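Local coordinates for hypothetical protein (Parabacteroides merdae, PDB 4OO3) that is probably an NAD(P)-dependent oxidoreductase of unknown substrate, with a nucleotide-binding Rossmann domain joined to a C-terminal domain built on a mixed beta sheet, at residues Ile148-Arg161 and Thr221-Asp234. Numbering follows the deposited sequence.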
loop_
_atom_site.group_PDB
_atom_site.type_symbol
_atom_site.label_atom_id
_atom_site.label_comp_id
_atom_site.label_asym_id
_atom_site.label_seq_id
_atom_site.Cartn_x
_atom_site.Cartn_y
_atom_site.Cartn_z
ATOM N N ILE A 148 -5.042 -3.811 -1.240
ATOM C CA ILE A 148 -4.646 -3.039 -2.398
ATOM C C ILE A 148 -3.169 -2.640 -2.316
ATOM O O ILE A 148 -2.827 -1.598 -1.748
ATOM C CB ILE A 148 -5.557 -1.800 -2.526
ATOM C CG1 ILE A 148 -7.022 -2.257 -2.605
ATOM C CG2 ILE A 148 -5.173 -0.980 -3.754
ATOM C CD1 ILE A 148 -8.043 -1.153 -2.429
HETATM N N MSE A 149 -2.309 -3.492 -2.883
HETATM C CA MSE A 149 -0.867 -3.259 -2.947
HETATM C C MSE A 149 -0.521 -2.640 -4.287
HETATM O O MSE A 149 -0.154 -3.329 -5.235
HETATM C CB MSE A 149 -0.110 -4.579 -2.759
HETATM C CG MSE A 149 -0.402 -5.245 -1.420
HETATM SE SE MSE A 149 0.390 -4.191 0.039
HETATM C CE MSE A 149 -1.227 -3.379 0.782
ATOM N N THR A 150 -0.620 -1.320 -4.363
ATOM C CA THR A 150 -0.394 -0.591 -5.612
ATOM C C THR A 150 1.060 -0.607 -6.121
ATOM O O THR A 150 1.295 -0.598 -7.328
ATOM C CB THR A 150 -0.845 0.871 -5.454
ATOM O OG1 THR A 150 -0.285 1.416 -4.252
ATOM C CG2 THR A 150 -2.361 0.958 -5.377
ATOM N N GLU A 151 2.023 -0.656 -5.206
ATOM C CA GLU A 151 3.433 -0.445 -5.553
ATOM C C GLU A 151 4.044 -1.607 -6.320
ATOM O O GLU A 151 5.112 -1.466 -6.918
ATOM C CB GLU A 151 4.255 -0.152 -4.294
ATOM C CG GLU A 151 3.722 1.027 -3.497
ATOM C CD GLU A 151 3.417 2.225 -4.383
ATOM O OE1 GLU A 151 4.367 2.737 -5.022
ATOM O OE2 GLU A 151 2.233 2.634 -4.457
ATOM N N ARG A 152 3.359 -2.746 -6.308
ATOM C CA ARG A 152 3.714 -3.870 -7.160
ATOM C C ARG A 152 3.661 -3.522 -8.643
ATOM O O ARG A 152 4.309 -4.171 -9.463
ATOM C CB ARG A 152 2.736 -5.007 -6.931
ATOM C CG ARG A 152 2.773 -5.593 -5.543
ATOM C CD ARG A 152 1.804 -6.747 -5.479
ATOM N NE ARG A 152 1.751 -7.348 -4.158
ATOM C CZ ARG A 152 0.926 -8.330 -3.830
ATOM N NH1 ARG A 152 0.070 -8.806 -4.723
ATOM N NH2 ARG A 152 0.948 -8.832 -2.603
ATOM N N ASN A 153 2.846 -2.529 -8.984
ATOM C CA ASN A 153 2.595 -2.174 -10.372
ATOM C C ASN A 153 3.461 -1.025 -10.856
ATOM O O ASN A 153 3.455 -0.707 -12.039
ATOM C CB ASN A 153 1.123 -1.826 -10.534
ATOM C CG ASN A 153 0.217 -2.996 -10.193
ATOM O OD1 ASN A 153 0.518 -4.137 -10.526
ATOM N ND2 ASN A 153 -0.896 -2.720 -9.532
ATOM N N GLU A 154 4.206 -0.416 -9.936
ATOM C CA GLU A 154 5.089 0.688 -10.259
ATOM C C GLU A 154 6.340 0.153 -10.961
ATOM O O GLU A 154 6.882 -0.890 -10.590
ATOM C CB GLU A 154 5.426 1.470 -8.989
ATOM C CG GLU A 154 6.291 2.696 -9.211
ATOM C CD GLU A 154 7.755 2.341 -9.361
ATOM O OE1 GLU A 154 8.236 1.480 -8.585
ATOM O OE2 GLU A 154 8.419 2.906 -10.267
ATOM N N ILE A 155 6.788 0.882 -11.977
ATOM C CA ILE A 155 7.769 0.368 -12.941
ATOM C C ILE A 155 9.146 0.015 -12.356
ATOM O O ILE A 155 9.682 -1.042 -12.678
ATOM C CB ILE A 155 7.901 1.311 -14.177
ATOM C CG1 ILE A 155 8.835 0.717 -15.239
ATOM C CG2 ILE A 155 8.380 2.697 -13.768
ATOM C CD1 ILE A 155 8.406 -0.636 -15.765
ATOM N N THR A 156 9.722 0.877 -11.510
ATOM C CA THR A 156 11.036 0.578 -10.918
ATOM C C THR A 156 10.971 -0.664 -10.044
ATOM O O THR A 156 11.893 -1.477 -10.045
ATOM C CB THR A 156 11.636 1.744 -10.099
ATOM O OG1 THR A 156 10.781 2.072 -8.992
ATOM C CG2 THR A 156 11.856 2.972 -10.979
ATOM N N THR A 157 9.875 -0.811 -9.309
ATOM C CA THR A 157 9.649 -2.006 -8.509
ATOM C C THR A 157 9.621 -3.258 -9.385
ATOM O O THR A 157 10.261 -4.259 -9.051
ATOM C CB THR A 157 8.360 -1.877 -7.673
ATOM O OG1 THR A 157 8.652 -1.129 -6.490
ATOM C CG2 THR A 157 7.805 -3.232 -7.267
HETATM N N MSE A 158 8.912 -3.190 -10.511
HETATM C CA MSE A 158 8.790 -4.336 -11.408
HETATM C C MSE A 158 10.128 -4.688 -11.990
HETATM O O MSE A 158 10.428 -5.866 -12.181
HETATM C CB MSE A 158 7.793 -4.083 -12.540
HETATM C CG MSE A 158 6.378 -4.028 -11.982
HETATM SE SE MSE A 158 5.106 -3.506 -13.389
HETATM C CE MSE A 158 4.950 -5.270 -14.233
ATOM N N LEU A 159 10.952 -3.683 -12.276
ATOM C CA LEU A 159 12.273 -3.946 -12.857
ATOM C C LEU A 159 13.238 -4.503 -11.814
ATOM O O LEU A 159 14.098 -5.324 -12.125
ATOM C CB LEU A 159 12.838 -2.685 -13.526
ATOM C CG LEU A 159 12.115 -2.288 -14.815
ATOM C CD1 LEU A 159 12.520 -0.904 -15.292
ATOM C CD2 LEU A 159 12.365 -3.313 -15.908
ATOM N N GLN A 160 13.079 -4.060 -10.576
ATOM C CA GLN A 160 13.886 -4.546 -9.470
ATOM C C GLN A 160 13.635 -6.044 -9.285
ATOM O O GLN A 160 14.574 -6.839 -9.243
ATOM C CB GLN A 160 13.543 -3.778 -8.195
ATOM C CG GLN A 160 14.747 -3.341 -7.390
ATOM C CD GLN A 160 14.360 -2.727 -6.066
ATOM O OE1 GLN A 160 13.183 -2.602 -5.744
ATOM N NE2 GLN A 160 15.353 -2.346 -5.286
ATOM N N ARG A 161 12.362 -6.424 -9.197
ATOM C CA ARG A 161 11.962 -7.835 -9.132
ATOM C C ARG A 161 12.559 -8.645 -10.284
ATOM O O ARG A 161 13.111 -9.724 -10.061
ATOM C CB ARG A 161 10.430 -7.948 -9.146
ATOM C CG ARG A 161 9.849 -9.362 -9.132
ATOM C CD ARG A 161 8.349 -9.275 -8.890
ATOM N NE ARG A 161 7.587 -10.437 -9.353
ATOM C CZ ARG A 161 6.887 -11.274 -8.579
ATOM N NH1 ARG A 161 6.832 -11.134 -7.259
ATOM N NH2 ARG A 161 6.229 -12.277 -9.135
ATOM N N THR A 221 3.165 -1.408 5.511
ATOM C CA THR A 221 2.454 -2.474 4.808
ATOM C C THR A 221 2.987 -2.596 3.378
ATOM O O THR A 221 3.424 -3.664 2.974
ATOM C CB THR A 221 0.937 -2.206 4.832
ATOM O OG1 THR A 221 0.485 -2.247 6.189
ATOM C CG2 THR A 221 0.158 -3.239 4.031
ATOM N N HIS A 222 2.988 -1.487 2.639
ATOM C CA HIS A 222 3.546 -1.464 1.282
ATOM C C HIS A 222 4.994 -1.958 1.240
ATOM O O HIS A 222 5.364 -2.718 0.342
ATOM C CB HIS A 222 3.530 -0.053 0.698
ATOM C CG HIS A 222 2.164 0.497 0.446
ATOM N ND1 HIS A 222 1.190 -0.201 -0.235
ATOM C CD2 HIS A 222 1.618 1.695 0.759
ATOM C CE1 HIS A 222 0.098 0.538 -0.321
ATOM N NE2 HIS A 222 0.332 1.694 0.276
ATOM N N LEU A 223 5.817 -1.504 2.188
ATOM C CA LEU A 223 7.254 -1.790 2.127
ATOM C C LEU A 223 7.517 -3.250 2.453
ATOM O O LEU A 223 8.289 -3.909 1.766
ATOM C CB LEU A 223 8.056 -0.857 3.045
ATOM C CG LEU A 223 7.899 0.642 2.775
ATOM C CD1 LEU A 223 8.799 1.446 3.702
ATOM C CD2 LEU A 223 8.195 0.985 1.317
ATOM N N VAL A 224 6.836 -3.756 3.475
ATOM C CA VAL A 224 6.940 -5.158 3.859
ATOM C C VAL A 224 6.484 -6.062 2.714
ATOM O O VAL A 224 7.126 -7.084 2.432
ATOM C CB VAL A 224 6.140 -5.441 5.153
ATOM C CG1 VAL A 224 5.907 -6.935 5.356
ATOM C CG2 VAL A 224 6.875 -4.860 6.350
ATOM N N ASP A 225 5.390 -5.675 2.056
ATOM C CA ASP A 225 4.885 -6.390 0.890
ATOM C C ASP A 225 5.898 -6.385 -0.238
ATOM O O ASP A 225 6.078 -7.393 -0.902
ATOM C CB ASP A 225 3.581 -5.773 0.378
ATOM C CG ASP A 225 2.986 -6.557 -0.795
ATOM O OD1 ASP A 225 2.580 -7.715 -0.578
ATOM O OD2 ASP A 225 2.931 -6.021 -1.928
ATOM N N LEU A 226 6.562 -5.253 -0.458
ATOM C CA LEU A 226 7.568 -5.187 -1.511
ATOM C C LEU A 226 8.742 -6.124 -1.242
ATOM O O LEU A 226 9.198 -6.788 -2.173
ATOM C CB LEU A 226 8.078 -3.762 -1.740
ATOM C CG LEU A 226 7.177 -2.825 -2.530
ATOM C CD1 LEU A 226 7.949 -1.560 -2.864
ATOM C CD2 LEU A 226 6.638 -3.471 -3.797
ATOM N N VAL A 227 9.236 -6.199 0.001
ATOM C CA VAL A 227 10.394 -7.078 0.249
ATOM C C VAL A 227 10.024 -8.543 -0.031
ATOM O O VAL A 227 10.811 -9.256 -0.632
ATOM C CB VAL A 227 11.192 -6.841 1.587
ATOM C CG1 VAL A 227 10.717 -5.631 2.369
ATOM C CG2 VAL A 227 11.295 -8.093 2.451
ATOM N N GLN A 228 8.819 -8.960 0.348
ATOM C CA GLN A 228 8.295 -10.288 -0.013
ATOM C C GLN A 228 8.177 -10.465 -1.530
ATOM O O GLN A 228 8.649 -11.445 -2.098
ATOM C CB GLN A 228 6.910 -10.509 0.613
ATOM C CG GLN A 228 6.901 -10.537 2.136
ATOM C CD GLN A 228 5.514 -10.750 2.731
ATOM O OE1 GLN A 228 4.482 -10.686 2.035
ATOM N NE2 GLN A 228 5.481 -11.000 4.033
ATOM N N TRP A 229 7.539 -9.496 -2.174
ATOM C CA TRP A 229 7.172 -9.604 -3.579
ATOM C C TRP A 229 8.373 -9.462 -4.532
ATOM O O TRP A 229 8.481 -10.190 -5.527
ATOM C CB TRP A 229 6.095 -8.561 -3.883
ATOM C CG TRP A 229 5.422 -8.737 -5.179
ATOM C CD1 TRP A 229 4.415 -9.616 -5.478
ATOM C CD2 TRP A 229 5.690 -8.012 -6.369
ATOM N NE1 TRP A 229 4.044 -9.478 -6.790
ATOM C CE2 TRP A 229 4.816 -8.502 -7.363
ATOM C CE3 TRP A 229 6.589 -6.996 -6.700
ATOM C CZ2 TRP A 229 4.820 -8.008 -8.659
ATOM C CZ3 TRP A 229 6.589 -6.509 -7.988
ATOM C CH2 TRP A 229 5.710 -7.014 -8.951
ATOM N N GLU A 230 9.277 -8.538 -4.229
ATOM C CA GLU A 230 10.478 -8.355 -5.046
ATOM C C GLU A 230 11.547 -9.417 -4.783
ATOM O O GLU A 230 12.142 -9.945 -5.715
ATOM C CB GLU A 230 11.094 -6.985 -4.794
ATOM C CG GLU A 230 10.258 -5.815 -5.273
ATOM C CD GLU A 230 10.734 -4.497 -4.694
ATOM O OE1 GLU A 230 11.492 -4.510 -3.708
ATOM O OE2 GLU A 230 10.347 -3.440 -5.213
ATOM N N ALA A 231 11.790 -9.712 -3.511
ATOM C CA ALA A 231 12.960 -10.494 -3.108
ATOM C C ALA A 231 12.672 -11.978 -2.948
ATOM O O ALA A 231 13.602 -12.785 -2.915
ATOM C CB ALA A 231 13.547 -9.930 -1.825
ATOM N N PHE A 232 11.393 -12.341 -2.851
ATOM C CA PHE A 232 10.984 -13.749 -2.778
ATOM C C PHE A 232 9.794 -14.014 -3.707
ATOM O O PHE A 232 8.744 -14.486 -3.257
ATOM C CB PHE A 232 10.636 -14.129 -1.330
ATOM C CG PHE A 232 11.727 -13.819 -0.339
ATOM C CD1 PHE A 232 11.859 -12.545 0.187
ATOM C CD2 PHE A 232 12.623 -14.802 0.055
ATOM C CE1 PHE A 232 12.867 -12.250 1.091
ATOM C CE2 PHE A 232 13.628 -14.521 0.959
ATOM C CZ PHE A 232 13.752 -13.243 1.479
ATOM N N PRO A 233 9.967 -13.746 -5.020
ATOM C CA PRO A 233 8.824 -13.772 -5.936
ATOM C C PRO A 233 8.032 -15.078 -5.871
ATOM O O PRO A 233 8.600 -16.153 -5.997
ATOM C CB PRO A 233 9.461 -13.601 -7.324
ATOM C CG PRO A 233 10.842 -13.094 -7.083
ATOM C CD PRO A 233 11.247 -13.606 -5.737
ATOM N N ASP A 234 6.729 -14.965 -5.639
ATOM C CA ASP A 234 5.813 -16.109 -5.668
ATOM C C ASP A 234 6.123 -17.217 -4.646
ATOM O O ASP A 234 5.543 -18.293 -4.723
ATOM C CB ASP A 234 5.749 -16.700 -7.084
ATOM C CG ASP A 234 5.249 -15.702 -8.113
ATOM O OD1 ASP A 234 4.723 -14.643 -7.719
ATOM O OD2 ASP A 234 5.371 -15.982 -9.323
HETATM O O HOH W 1 1.757 -1.632 -2.387
HETATM O O HOH W 2 5.015 -12.987 -5.018
#
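Trp229 is sandwiched between two arginines, a worked example of how one indole can take a guanidinium on each face. Arg152 approaches one face with its guanidinium only 2° from parallel to the ring, and Arg152 CD makes a CH-pi contact 3.8 Å from the centroid of the five-membered ring. The extended chain lays Arg152 NE over the CD1 side of the indole, its N-H edge turned to Asp225, which is gripped side-on: Arg152 NE meets Asp225 OD2 at 2.9 Å and Arg152 NH2 meets Asp225 OD1 at 2.8 Å, both on syn lone pairs. Asp225 reaches this position with CG anti to its backbone N (chi1 -177°), and the selenium of Met149 packs against its CB. NH1 of Arg152 forms a second salt bridge, to Glu419, which further fixes the guanidinium's rotation.

Arg161 covers the opposite face of Trp229. Arg161 CD sits 3.4 Å from the centroid of the Trp229 six-membered ring, while the guanidinium, inclined by 23°, makes a cation-pi contact with the five-membered ring. Pro233 CB closes the guanidinium's other face; Arg161 NH1 donates to Trp229 O at 2.6 Å, and Arg161 NH2 reaches Asp234 OD1 at 3.1 Å from above the carboxylate plane. Replacing Arg161 by an alanine is likely to uncover one indole face and leave the Asp234 carboxylate and the Trp229 carbonyl without this donor.

Deeper in the interface, Thr157 divides its branches: CG2 packs on Leu226 CD2 and Trp229, and Thr157 OG1 donates to Glu230 OE2 at 3.1 Å, while Glu230 OE1 pairs with Lys185. At the other end, a water links Glu151 N to His222 ND1.

Residues 148-154, leading out of the last parallel strand, and helix 155-161 together cover one side of helix 221-231, which also packs on strand 282-294 of the mixed sheet: an arginine-tryptophan-arginine stack, cation-pi on the Arg161 face, within a two-domain fold consistent with Rossmann-type oxidoreductases.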